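Local coordinates for organic hydroperoxide resistance protein (Deinococcus radiodurans, PDB 1USP) that probably detoxifies organic hydroperoxides by reducing them through a pair of cysteines that can form a disulfide, as in other members of the OsmC/Ohr family, at residues A56-A61 with S77-R82; G112-A117 with V133-R138. All coordinates share one frame; numbering follows the deposited sequence.

Both contacts lay a helix across the same mixed sheet, contact 1 bringing helix 46-68 onto strand 78-88 and contact 2 bringing helix 107-120 onto strand 134-137, the two outermost strands of that sheet within the chain. Their centres lie about 10 Å apart, and they meet where the Phe58 ring packs against Met114 and Ala117. Contact 1 is buried near the middle of the chain and adds to its apolar core one weak hydrogen bond from a side-chain amide to a backbone carbonyl. Contact 2 lies farther out, at the surface, and has no hydrogen bond between its segments. Both send cations to glutamates of strand 91-101, which brings Arg82 NH1 and Lys136 NZ close together.

Contact 1 of 2, residues A56-A61 with S77-R82; sequences ACFQGA and STITAR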
loop_
_atom_site.group_PDB
_atom_site.type_symbol
_atom_site.label_atom_id
_atom_site.label_comp_id
_atom_site.label_asym_id
_atom_site.label_seq_id
_atom_site.Cartn_x
_atom_site.Cartn_y
_atom_site.Cartn_z
ATOM N N ALA A 56 8.184 3.552 -2.797
ATOM C CA ALA A 56 9.153 3.537 -1.700
ATOM C C ALA A 56 9.877 2.177 -1.598
ATOM O O ALA A 56 11.081 2.115 -1.338
ATOM C CB ALA A 56 8.458 3.879 -0.393
ATOM N N CYS A 57 9.130 1.099 -1.827
ATOM C CA CYS A 57 9.649 -0.268 -1.744
ATOM C C CYS A 57 10.674 -0.516 -2.844
ATOM O O CYS A 57 11.691 -1.171 -2.632
ATOM C CB CYS A 57 8.485 -1.258 -1.889
ATOM S SG CYS A 57 8.929 -2.996 -1.635
ATOM N N PHE A 58 10.394 0.014 -4.029
ATOM C CA PHE A 58 11.329 -0.091 -5.155
ATOM C C PHE A 58 12.607 0.671 -4.871
ATOM O O PHE A 58 13.666 0.233 -5.243
ATOM C CB PHE A 58 10.699 0.408 -6.456
ATOM C CG PHE A 58 10.577 -0.649 -7.503
ATOM C CD1 PHE A 58 9.879 -1.813 -7.240
ATOM C CD2 PHE A 58 11.173 -0.492 -8.752
ATOM C CE1 PHE A 58 9.778 -2.801 -8.203
ATOM C CE2 PHE A 58 11.053 -1.472 -9.712
ATOM C CZ PHE A 58 10.362 -2.623 -9.434
ATOM N N GLN A 59 12.502 1.813 -4.207
ATOM C CA GLN A 59 13.676 2.578 -3.807
ATOM C C GLN A 59 14.514 1.825 -2.775
ATOM O O GLN A 59 15.743 1.836 -2.857
ATOM C CB GLN A 59 13.283 3.966 -3.274
ATOM C CG GLN A 59 12.992 4.978 -4.372
ATOM C CD GLN A 59 14.262 5.498 -5.069
ATOM O OE1 GLN A 59 15.361 5.009 -4.809
ATOM N NE2 GLN A 59 14.101 6.486 -5.954
ATOM N N GLY A 60 13.862 1.167 -1.820
ATOM C CA GLY A 60 14.555 0.309 -0.865
ATOM C C GLY A 60 15.224 -0.858 -1.569
ATOM O O GLY A 60 16.382 -1.218 -1.279
ATOM N N ALA A 61 14.510 -1.438 -2.528
ATOM C CA ALA A 61 15.055 -2.540 -3.326
ATOM C C ALA A 61 16.279 -2.101 -4.145
ATOM O O ALA A 61 17.227 -2.871 -4.319
ATOM C CB ALA A 61 14.012 -3.099 -4.210
ATOM N N SER A 77 17.810 9.842 -8.520
ATOM C CA SER A 77 17.036 8.778 -9.151
ATOM C C SER A 77 15.641 8.752 -8.513
ATOM O O SER A 77 15.470 8.979 -7.317
ATOM C CB SER A 77 17.731 7.413 -9.041
ATOM O OG SER A 77 18.939 7.377 -9.808
ATOM N N THR A 78 14.656 8.440 -9.330
ATOM C CA THR A 78 13.261 8.689 -9.009
ATOM C C THR A 78 12.421 7.468 -9.479
ATOM O O THR A 78 12.671 6.961 -10.545
ATOM C CB THR A 78 12.945 10.035 -9.731
ATOM O OG1 THR A 78 12.533 11.032 -8.779
ATOM C CG2 THR A 78 11.859 9.938 -10.737
ATOM N N ILE A 79 11.475 6.984 -8.660
ATOM C CA ILE A 79 10.553 5.915 -9.036
ATOM C C ILE A 79 9.119 6.428 -8.895
ATOM O O ILE A 79 8.740 6.899 -7.842
ATOM C CB ILE A 79 10.743 4.656 -8.126
ATOM C CG1 ILE A 79 12.168 4.110 -8.187
ATOM C CG2 ILE A 79 9.755 3.555 -8.511
ATOM C CD1 ILE A 79 12.531 3.423 -9.493
ATOM N N THR A 80 8.343 6.337 -9.962
ATOM C CA THR A 80 6.937 6.735 -9.965
ATOM C C THR A 80 6.042 5.505 -10.129
ATOM O O THR A 80 6.166 4.747 -11.105
ATOM C CB THR A 80 6.703 7.741 -11.109
ATOM O OG1 THR A 80 7.562 8.877 -10.940
ATOM C CG2 THR A 80 5.298 8.315 -11.077
ATOM N N ALA A 81 5.160 5.283 -9.157
ATOM C CA ALA A 81 4.111 4.276 -9.275
ATOM C C ALA A 81 2.771 4.886 -9.676
ATOM O O ALA A 81 2.344 5.882 -9.094
ATOM C CB ALA A 81 3.969 3.537 -7.973
ATOM N N ARG A 82 2.115 4.273 -10.654
ATOM C CA ARG A 82 0.763 4.613 -11.057
ATOM C C ARG A 82 -0.124 3.405 -10.773
ATOM O O ARG A 82 0.101 2.311 -11.290
ATOM C CB ARG A 82 0.721 5.003 -12.543
ATOM C CG ARG A 82 1.384 6.342 -12.815
ATOM C CD ARG A 82 1.554 6.708 -14.312
ATOM N NE ARG A 82 2.603 7.715 -14.451
ATOM C CZ ARG A 82 3.810 7.528 -14.984
ATOM N NH1 ARG A 82 4.163 6.367 -15.521
ATOM N NH2 ARG A 82 4.668 8.541 -14.999
#
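Bent at chi2 (-75°), with CG anti to its own carbonyl carbon, the side chain of Gln59 folds its amide toward the start of strand 78-88. Gln59 NE2 gives Ser77 O a weak hydrogen bond of 3.2 Å with an N-H...O angle of 135°; its stronger partner is a backbone group of the other protein chain of the assembly. Ile79 places CG1 beside its backbone N, so that it runs past Gln59 in the opposite direction, Ile79 CG1 lying 3.8 Å from Gln59 NE2. The other branch, Ile79 CG2, meets Phe58 CB at 3.9 Å, while Ile79 CD1 comes to the edge of the Phe58 ring near its plane. The two branches of Ile79 thus go to different partners. The axes of residues 56-61 and 78-82 pass 8.3 Å apart, their N-to-C directions 146° apart, nearer antiparallel than parallel. This is a long helix packed on one face of a beta-sheet, within the OsmC-like region of the chain. Ile79 also reaches Met114 of helix 107-120, and Phe58 touches Leu98 of strand 91-101. Strand 78-88 pairs antiparallel with a strand of the other chain, so the sheet runs on between the subunits.

Contact 2 of 2, residues G112-A117 with V133-R138; sequences GLMHAA and VRLKVR
Lys136 NZ is gripped by two salt bridges, one to Glu97 OE1 and one to Glu99 OE1 of strand 91-101. Arg82 NH1 lies close to Lys136 NZ and bridges the same two glutamates, whose charges probably offset the repulsion between the two cations. The CB of Lys136 points away from helix 107-120, leaving the helix side of strand 134-137 to Leu135 and Val137. Met114, present as selenomethionine and buried against Leu98 and Phe102, is the main apolar link. With CG beside its backbone N (chi1 -71°) and bends at chi2 and chi3 (-57° and -81°), its chain curls over the strand. The side chains of Met114 and Val137 cross obliquely, Met114 CG meeting Val137 CG2 at 3.6 Å. The terminal methyl, Met114 CE, ends 3.4 Å from Lys136 O. Strands 91-101 and 134-137 are parallel neighbours in the sheet, and the chain passes between them through helices 107-120 and 122-127, making a beta-alpha-beta crossover. Here the first of those helices lies against the second strand, and the axes of segments 112-117 and 134-137 approach to 8.8 Å. Leu135 answers from the strand. Its CG is anti to its carbonyl carbon, and Leu135 CD1 reaches up to Met114 O at 4.0 Å. His115 is exposed and Leu135 partly so, and Leu135 also leans on Leu98. The same methyl, Leu135 CD1, sits over one face of the His115 imidazole, displaced toward the rim, 4.2 Å from His115 ND1.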
loop_
_atom_site.group_PDB
_atom_site.type_symbol
_atom_site.label_atom_id
_atom_site.label_comp_id
_atom_site.label_asym_id
_atom_site.label_seq_id
_atom_site.Cartn_x
_atom_site.Cartn_y
_atom_site.Cartn_z
ATOM N N GLY A 112 18.216 -2.677 -16.407
ATOM C CA GLY A 112 18.811 -3.623 -15.472
ATOM C C GLY A 112 18.365 -3.432 -14.032
ATOM O O GLY A 112 17.971 -4.381 -13.351
ATOM N N LEU A 113 18.422 -2.196 -13.566
ATOM C CA LEU A 113 18.075 -1.889 -12.182
ATOM C C LEU A 113 16.593 -2.126 -11.894
ATOM O O LEU A 113 16.256 -2.591 -10.829
ATOM C CB LEU A 113 18.381 -0.432 -11.882
ATOM C CG LEU A 113 19.863 -0.096 -11.902
ATOM C CD1 LEU A 113 20.037 1.378 -11.734
ATOM C CD2 LEU A 113 20.581 -0.875 -10.810
HETATM N N MSE A 114 15.729 -1.800 -12.847
HETATM C CA MSE A 114 14.291 -1.971 -12.672
HETATM C C MSE A 114 13.959 -3.445 -12.505
HETATM O O MSE A 114 13.106 -3.806 -11.713
HETATM C CB MSE A 114 13.508 -1.411 -13.862
HETATM C CG MSE A 114 13.479 0.125 -13.997
HETATM SE SE MSE A 114 12.765 1.061 -12.452
HETATM C CE MSE A 114 10.851 0.812 -12.849
ATOM N N HIS A 115 14.633 -4.310 -13.260
ATOM C CA HIS A 115 14.344 -5.741 -13.160
ATOM C C HIS A 115 14.866 -6.323 -11.853
ATOM O O HIS A 115 14.195 -7.137 -11.208
ATOM C CB HIS A 115 14.927 -6.478 -14.368
ATOM C CG HIS A 115 14.179 -6.223 -15.639
ATOM N ND1 HIS A 115 13.134 -7.010 -16.053
ATOM C CD2 HIS A 115 14.306 -5.250 -16.571
ATOM C CE1 HIS A 115 12.677 -6.562 -17.206
ATOM N NE2 HIS A 115 13.367 -5.491 -17.542
ATOM N N ALA A 116 16.053 -5.880 -11.458
ATOM C CA ALA A 116 16.672 -6.282 -10.206
ATOM C C ALA A 116 15.830 -5.901 -8.988
ATOM O O ALA A 116 15.625 -6.704 -8.077
ATOM C CB ALA A 116 18.065 -5.653 -10.105
ATOM N N ALA A 117 15.348 -4.668 -8.980
ATOM C CA ALA A 117 14.468 -4.188 -7.942
ATOM C C ALA A 117 13.166 -4.970 -7.931
ATOM O O ALA A 117 12.657 -5.287 -6.870
ATOM C CB ALA A 117 14.189 -2.725 -8.138
ATOM N N VAL A 133 2.084 -6.011 -13.786
ATOM C CA VAL A 133 2.894 -4.843 -13.517
ATOM C C VAL A 133 3.669 -4.463 -14.790
ATOM O O VAL A 133 4.163 -5.318 -15.493
ATOM C CB VAL A 133 3.879 -5.097 -12.338
ATOM C CG1 VAL A 133 4.764 -3.889 -12.098
ATOM C CG2 VAL A 133 3.116 -5.454 -11.062
ATOM N N ARG A 134 3.723 -3.176 -15.088
ATOM C CA ARG A 134 4.489 -2.659 -16.207
ATOM C C ARG A 134 5.689 -1.910 -15.672
ATOM O O ARG A 134 5.530 -0.972 -14.895
ATOM C CB ARG A 134 3.614 -1.719 -17.038
ATOM C CG ARG A 134 2.399 -2.397 -17.642
ATOM C CD ARG A 134 1.602 -1.538 -18.615
ATOM N NE ARG A 134 0.892 -0.413 -17.983
ATOM C CZ ARG A 134 -0.176 -0.528 -17.195
ATOM N NH1 ARG A 134 -0.690 -1.710 -16.921
ATOM N NH2 ARG A 134 -0.732 0.560 -16.667
ATOM N N LEU A 135 6.884 -2.322 -16.079
ATOM C CA LEU A 135 8.133 -1.646 -15.715
ATOM C C LEU A 135 8.607 -0.781 -16.869
ATOM O O LEU A 135 8.732 -1.256 -18.003
ATOM C CB LEU A 135 9.237 -2.646 -15.414
ATOM C CG LEU A 135 8.977 -3.703 -14.346
ATOM C CD1 LEU A 135 10.144 -4.650 -14.265
ATOM C CD2 LEU A 135 8.703 -3.038 -13.021
ATOM N N LYS A 136 8.905 0.474 -16.559
ATOM C CA LYS A 136 9.252 1.476 -17.553
ATOM C C LYS A 136 10.488 2.242 -17.103
ATOM O O LYS A 136 10.757 2.375 -15.912
ATOM C CB LYS A 136 8.082 2.452 -17.765
ATOM C CG LYS A 136 6.718 1.773 -18.019
ATOM C CD LYS A 136 5.614 2.703 -18.616
ATOM C CE LYS A 136 5.950 4.199 -18.549
ATOM N NZ LYS A 136 4.773 5.092 -18.790
ATOM N N VAL A 137 11.245 2.741 -18.068
ATOM C CA VAL A 137 12.348 3.651 -17.796
ATOM C C VAL A 137 12.111 4.898 -18.647
ATOM O O VAL A 137 11.859 4.801 -19.841
ATOM C CB VAL A 137 13.713 3.003 -18.131
ATOM C CG1 VAL A 137 14.823 4.048 -18.143
ATOM C CG2 VAL A 137 14.026 1.889 -17.137
ATOM N N ARG A 138 12.149 6.058 -18.012
ATOM C CA ARG A 138 12.095 7.336 -18.711
ATOM C C ARG A 138 13.544 7.816 -18.925
ATOM O O ARG A 138 13.876 8.361 -19.982
ATOM C CB ARG A 138 11.259 8.314 -17.874
ATOM C CG ARG A 138 11.098 9.714 -18.442
ATOM C CD ARG A 138 10.269 10.650 -17.552
ATOM N NE ARG A 138 10.896 10.837 -16.243
ATOM C CZ ARG A 138 10.698 11.872 -15.426
ATOM N NH1 ARG A 138 9.878 12.863 -15.753
ATOM N NH2 ARG A 138 11.332 11.911 -14.256
#